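Local coordinates for protein response regulator (Vibrio cholerae O1 biovar El Tor, PDB 7KPO) that forms the DNA-binding domain of the sensor histidine kinase ChiS, which probably controls transcription of chitin-utilisation genes, at residues H83-E86 / E90-H93. Residues are numbered along the deposited sequence; the frame is centred on the assembly and turned at random.
Sequences HCKE and ERTH. With SO4 (sulfate ion), chain D; SO4 (sulfate ion), chain B.
Arg91 reaches back from the first turn of helix 89-106 to the peptide carbonyls of Cys84, Lys85 and Glu86. Its first torsion (chi1 -165°) turns CG away from the backbone N, and the chain then runs extended to NE, bringing the guanidinium edge-on to Cys84 O. Arg91 NE donates to a lone pair of Cys84 O, 3.1 Å away and nearly straight (161°), and NH2 adds a weak bond. Nearer the helix, Arg91 CD packs against Lys85 O and Glu86 O, each at 3.4 Å. The loop between helices 70-83 and 89-106 thus suits an arginine: its aliphatic stem passes two carbonyls, while its N-H groups serve Cys84 O and a sulfate, probably from the crystallisation liquor. A water bridges Glu86 O and Arg91 N; the Glu86 carboxylate forms a salt bridge with Arg25. Lys85, long, flexible and cationic, bends at chi2 (-56°) across the arginine tip towards the anion. The two sulfates overlap too closely to coexist and are probably alternative placements; with chain D present, Lys85 NZ lies 2.7 Å from its O3 and Arg91 NH2 2.8 Å from its O1. Arg98, and Lys85, Arg91 and Arg98 of the second subunit, also bond to sulfate, while Arg91 NH1 forms salt bridges with Glu95 of both subunits.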
loop_
_atom_site.group_PDB
_atom_site.type_symbol
_atom_site.label_atom_id
_atom_site.label_comp_id
_atom_site.label_asym_id
_atom_site.label_seq_id
_atom_site.Cartn_x
_atom_site.Cartn_y
_atom_site.Cartn_z
ATOM N N HIS A 83 -7.255 3.584 -2.563
ATOM C CA HIS A 83 -7.875 4.919 -2.342
ATOM C C HIS A 83 -7.618 5.500 -0.950
ATOM O O HIS A 83 -7.828 6.712 -0.791
ATOM C CB HIS A 83 -9.373 4.816 -2.653
ATOM C CG HIS A 83 -9.632 4.574 -4.101
ATOM N ND1 HIS A 83 -9.701 5.608 -5.014
ATOM C CD2 HIS A 83 -9.790 3.434 -4.810
ATOM C CE1 HIS A 83 -9.914 5.117 -6.218
ATOM N NE2 HIS A 83 -9.974 3.789 -6.121
ATOM N N CYS A 84 -7.180 4.681 0.001
ATOM C CA CYS A 84 -6.937 5.133 1.399
ATOM C C CYS A 84 -5.478 4.821 1.737
ATOM O O CYS A 84 -5.140 3.634 1.883
ATOM C CB CYS A 84 -7.921 4.453 2.343
ATOM S SG CYS A 84 -9.654 4.744 1.896
ATOM N N LYS A 85 -4.657 5.862 1.874
ATOM C CA LYS A 85 -3.192 5.676 2.041
ATOM C C LYS A 85 -2.695 5.889 3.471
ATOM O O LYS A 85 -1.595 5.395 3.753
ATOM C CB LYS A 85 -2.471 6.659 1.116
ATOM C CG LYS A 85 -2.725 6.457 -0.368
ATOM C CD LYS A 85 -2.385 5.060 -0.818
ATOM C CE LYS A 85 -2.399 4.882 -2.317
ATOM N NZ LYS A 85 -2.236 3.454 -2.671
ATOM N N GLU A 86 -3.490 6.504 4.349
ATOM C CA GLU A 86 -3.034 6.873 5.719
ATOM C C GLU A 86 -2.256 5.720 6.358
ATOM O O GLU A 86 -2.873 4.721 6.722
ATOM C CB GLU A 86 -4.218 7.288 6.591
ATOM C CG GLU A 86 -3.813 7.705 7.993
ATOM C CD GLU A 86 -4.981 8.082 8.884
ATOM O OE1 GLU A 86 -5.851 8.845 8.424
ATOM O OE2 GLU A 86 -5.046 7.566 10.012
ATOM N N GLU A 90 -3.670 0.594 11.714
ATOM C CA GLU A 90 -4.944 0.143 11.101
ATOM C C GLU A 90 -4.675 -0.334 9.670
ATOM O O GLU A 90 -5.166 -1.411 9.290
ATOM C CB GLU A 90 -5.960 1.277 11.153
ATOM C CG GLU A 90 -7.356 0.839 10.785
ATOM C CD GLU A 90 -8.415 1.914 10.932
ATOM O OE1 GLU A 90 -8.057 3.057 11.263
ATOM O OE2 GLU A 90 -9.593 1.605 10.719
ATOM N N ARG A 91 -3.915 0.441 8.900
ATOM C CA ARG A 91 -3.610 0.046 7.505
ATOM C C ARG A 91 -2.724 -1.203 7.490
ATOM O O ARG A 91 -2.986 -2.119 6.694
ATOM C CB ARG A 91 -2.919 1.189 6.766
ATOM C CG ARG A 91 -2.906 0.986 5.263
ATOM C CD ARG A 91 -2.286 2.168 4.555
ATOM N NE ARG A 91 -2.715 2.240 3.161
ATOM C CZ ARG A 91 -2.102 1.646 2.145
ATOM N NH1 ARG A 91 -1.016 0.922 2.353
ATOM N NH2 ARG A 91 -2.575 1.773 0.920
ATOM N N THR A 92 -1.708 -1.240 8.345
ATOM C CA THR A 92 -0.788 -2.403 8.391
ATOM C C THR A 92 -1.597 -3.675 8.677
ATOM O O THR A 92 -1.313 -4.720 8.065
ATOM C CB THR A 92 0.310 -2.152 9.426
ATOM O OG1 THR A 92 1.078 -1.027 8.989
ATOM C CG2 THR A 92 1.201 -3.355 9.634
ATOM N N HIS A 93 -2.578 -3.585 9.570
ATOM C CA HIS A 93 -3.402 -4.770 9.919
ATOM C C HIS A 93 -4.123 -5.294 8.677
ATOM O O HIS A 93 -4.152 -6.514 8.476
ATOM C CB HIS A 93 -4.373 -4.404 11.043
ATOM C CG HIS A 93 -5.320 -5.495 11.393
ATOM N ND1 HIS A 93 -4.921 -6.624 12.073
ATOM C CD2 HIS A 93 -6.645 -5.626 11.188
ATOM C CE1 HIS A 93 -5.962 -7.413 12.256
ATOM N NE2 HIS A 93 -7.027 -6.820 11.729
HETATM S S SO4 D . 0.273 1.493 -1.288
HETATM O O1 SO4 D . -1.060 0.951 -1.237
HETATM O O2 SO4 D . 0.911 1.338 -0.002
HETATM O O3 SO4 D . 0.208 2.892 -1.615
HETATM O O4 SO4 D . 1.026 0.791 -2.298
HETATM S S SO4 B . -1.015 -1.084 -1.326
HETATM O O1 SO4 B . 0.195 -0.473 -1.815
HETATM O O2 SO4 B . -0.887 -1.352 0.087
HETATM O O3 SO4 B . -1.239 -2.323 -2.021
HETATM O O4 SO4 B . -2.119 -0.187 -1.559
HETATM O O HOH W 1 -3.522 3.375 9.341
#